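Local coordinates for protein hypoxanthine-guanine phosphoribosyltransferase (HGPRT) (PDB 5IPF) that catalyses the transfer of a phosphoribosyl group to hypoxanthine or guanine, yielding IMP or GMP in purine salvage, at residues Ser72-Val76 / Gly106-Val111. Sequence-based numbering, arbitrary orientation.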
ATOM      1  N   SER A  72      -0.092  10.529  12.048  1.00 46.42           N
ATOM      2  CA  SER A  72       0.776  11.408  11.269  1.00 34.81           C
ATOM      3  C   SER A  72       0.192  12.808  11.171  1.00 38.63           C
ATOM      4  O   SER A  72       0.915  13.803  11.320  1.00 41.73           O
ATOM      5  CB  SER A  72       1.001  10.826   9.873  1.00 38.20           C
ATOM      6  OG  SER A  72       1.695   9.593   9.935  1.00 50.85           O
ATOM      7  N   MET A  73      -1.118  12.911  10.930  1.00 37.39           N
ATOM      8  CA  MET A  73      -1.743  14.230  10.865  1.00 39.71           C
ATOM      9  C   MET A  73      -1.592  14.982  12.185  1.00 43.13           C
ATOM     10  O   MET A  73      -1.185  16.152  12.203  1.00 40.72           O
ATOM     11  CB  MET A  73      -3.214  14.089  10.476  1.00 43.82           C
ATOM     12  CG  MET A  73      -3.408  13.472   9.102  1.00 48.07           C
ATOM     13  SD  MET A  73      -5.132  13.295   8.615  1.00 74.15           S
ATOM     14  CE  MET A  73      -4.933  12.695   6.938  1.00 85.17           C
ATOM     15  N   ASN A  74      -1.894  14.313  13.305  1.00 47.98           N
ATOM     16  CA  ASN A  74      -1.797  14.956  14.615  1.00 41.33           C
ATOM     17  C   ASN A  74      -0.380  15.452  14.892  1.00 41.52           C
ATOM     18  O   ASN A  74      -0.180  16.595  15.326  1.00 39.38           O
ATOM     19  CB  ASN A  74      -2.242  13.984  15.709  1.00 36.38           C
ATOM     20  CG  ASN A  74      -3.705  13.609  15.597  1.00 36.41           C
ATOM     21  OD1 ASN A  74      -4.491  14.413  15.054  1.00 37.66           O
ATOM     22  ND2 ASN A  74      -4.070  12.509  16.060  1.00 58.57           N
ATOM     23  N   ILE A  75       0.618  14.601  14.655  1.00 36.18           N
ATOM     24  CA  ILE A  75       2.004  14.993  14.904  1.00 36.87           C
ATOM     25  C   ILE A  75       2.387  16.179  14.024  1.00 51.08           C
ATOM     26  O   ILE A  75       3.000  17.152  14.488  1.00 43.04           O
ATOM     27  CB  ILE A  75       2.944  13.795  14.683  1.00 35.50           C
ATOM     28  CG1 ILE A  75       2.577  12.647  15.624  1.00 34.61           C
ATOM     29  CG2 ILE A  75       4.388  14.202  14.891  1.00 36.56           C
ATOM     30  CD1 ILE A  75       3.372  11.382  15.376  1.00 33.52           C
ATOM     31  N   VAL A  76       2.012  16.126  12.743  1.00 54.23           N
ATOM     32  CA  VAL A  76       2.423  17.174  11.813  1.00 38.91           C
ATOM     33  C   VAL A  76       1.835  18.516  12.224  1.00 41.04           C
ATOM     34  O   VAL A  76       2.558  19.512  12.352  1.00 55.93           O
ATOM     35  CB  VAL A  76       2.041  16.803  10.370  1.00 51.95           C
ATOM     36  CG1 VAL A  76       2.094  18.036   9.479  1.00 40.00           C
ATOM     37  CG2 VAL A  76       2.984  15.746   9.844  1.00 36.89           C
ATOM     38  N   GLY A 106       3.573   7.774   6.570  1.00 36.81           N
ATOM     39  CA  GLY A 106       2.422   8.641   6.767  1.00 35.94           C
ATOM     40  C   GLY A 106       2.799  10.100   6.941  1.00 42.30           C
ATOM     41  O   GLY A 106       2.101  10.991   6.453  1.00 43.20           O
ATOM     42  N   LEU A 107       3.909  10.364   7.639  1.00 46.97           N
ATOM     43  CA  LEU A 107       4.356  11.739   7.857  1.00 33.55           C
ATOM     44  C   LEU A 107       4.714  12.412   6.539  1.00 54.12           C
ATOM     45  O   LEU A 107       4.214  13.501   6.228  1.00 35.62           O
ATOM     46  CB  LEU A 107       5.552  11.763   8.813  1.00 33.97           C
ATOM     47  CG  LEU A 107       5.340  11.563  10.317  1.00 47.95           C
ATOM     48  CD1 LEU A 107       6.667  11.658  11.057  1.00 34.46           C
ATOM     49  CD2 LEU A 107       4.356  12.579  10.868  1.00 33.87           C
ATOM     50  N   GLU A 108       5.587  11.779   5.749  1.00 45.22           N
ATOM     51  CA  GLU A 108       5.962  12.344   4.460  1.00 40.93           C
ATOM     52  C   GLU A 108       4.759  12.484   3.536  1.00 36.53           C
ATOM     53  O   GLU A 108       4.693  13.433   2.745  1.00 37.89           O
ATOM     54  CB  GLU A 108       7.043  11.485   3.806  1.00 37.03           C
ATOM     55  CG  GLU A 108       8.318  11.368   4.625  1.00 38.77           C
ATOM     56  CD  GLU A 108       9.330  10.429   4.001  1.00 48.73           C
ATOM     57  OE1 GLU A 108       9.012   9.811   2.962  1.00 58.64           O
ATOM     58  OE2 GLU A 108      10.446  10.307   4.550  1.00 47.31           O
ATOM     59  N   ARG A 109       3.793  11.565   3.628  1.00 35.35           N
ATOM     60  CA  ARG A 109       2.607  11.675   2.781  1.00 38.95           C
ATOM     61  C   ARG A 109       1.752  12.874   3.177  1.00 36.24           C
ATOM     62  O   ARG A 109       1.367  13.681   2.323  1.00 48.70           O
ATOM     63  CB  ARG A 109       1.784  10.388   2.839  1.00 34.59           C
ATOM     64  CG  ARG A 109       0.429  10.509   2.148  1.00 43.99           C
ATOM     65  CD  ARG A 109      -0.255   9.164   1.976  1.00 46.31           C
ATOM     66  NE  ARG A 109       0.467   8.296   1.050  1.00 63.16           N
ATOM     67  CZ  ARG A 109       1.228   7.273   1.425  1.00 74.92           C
ATOM     68  NH1 ARG A 109       1.363   6.980   2.714  1.00 79.21           N
ATOM     69  NH2 ARG A 109       1.849   6.538   0.513  1.00 73.24           N
ATOM     70  N   THR A 110       1.444  13.010   4.469  1.00 39.76           N
ATOM     71  CA  THR A 110       0.573  14.101   4.896  1.00 55.34           C
ATOM     72  C   THR A 110       1.256  15.457   4.759  1.00 37.89           C
ATOM     73  O   THR A 110       0.580  16.467   4.532  1.00 39.34           O
ATOM     74  CB  THR A 110       0.098  13.877   6.336  1.00 57.14           C
ATOM     75  OG1 THR A 110      -0.821  14.914   6.707  1.00 56.48           O
ATOM     76  CG2 THR A 110       1.265  13.881   7.307  1.00 59.13           C
ATOM     77  N   VAL A 111       2.584  15.505   4.884  1.00 37.97           N
ATOM     78  CA  VAL A 111       3.297  16.756   4.648  1.00 46.57           C
ATOM     79  C   VAL A 111       3.362  17.049   3.157  1.00 46.42           C
ATOM     80  O   VAL A 111       3.343  18.214   2.737  1.00 44.71           O
ATOM     81  CB  VAL A 111       4.696  16.695   5.292  1.00 45.62           C
ATOM     82  CG1 VAL A 111       5.595  17.802   4.771  1.00 41.81           C
ATOM     83  CG2 VAL A 111       4.575  16.790   6.797  1.00 39.22           C
TER
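Val76 brings one methyl, CG2, to the centre of the apolar packing, where it meets Leu107 CD2, Thr110 CG2 and Val111 CG2, each at 3.6 Å. With CG1 anti to the backbone N (chi1 164°), CG2 lies beside that nitrogen and points at the side chains of the other helix; valine's beta-branch sets two methyls close to the backbone, where they can fill the space between the helices. Leu107 leaves its backbone more obliquely, but its longer chain carries CD2 back against the neighbouring helix, 3.7 Å from Ser72 O and, more loosely, 4.2 Å from Ile75 CB. Thr110 has two faces: its methyl joins this apolar cluster and approaches Ser72 CB, while OG1 lies 3.8 Å from Met73 CG and makes a weak hydrogen bond to Arg114.

These residues join helices 61-81 and 97-112 of the phosphoribosyltransferase fold; Leu107 and Val111 also rest on Met120 of strand 120-125 in the parallel sheet. The short helix segments cross at -68°, their axes 9.0 Å apart.

Ser72 meets Gly106 by packing alone. Ser72 OG sits 3.2 Å from Gly106 C; its hydrogen bond goes to Leu68 O in its own helix. A small serine against side-chain-less Gly106 lets the backbones draw near, with Ser72 CA 5.0 Å from Leu107 CA.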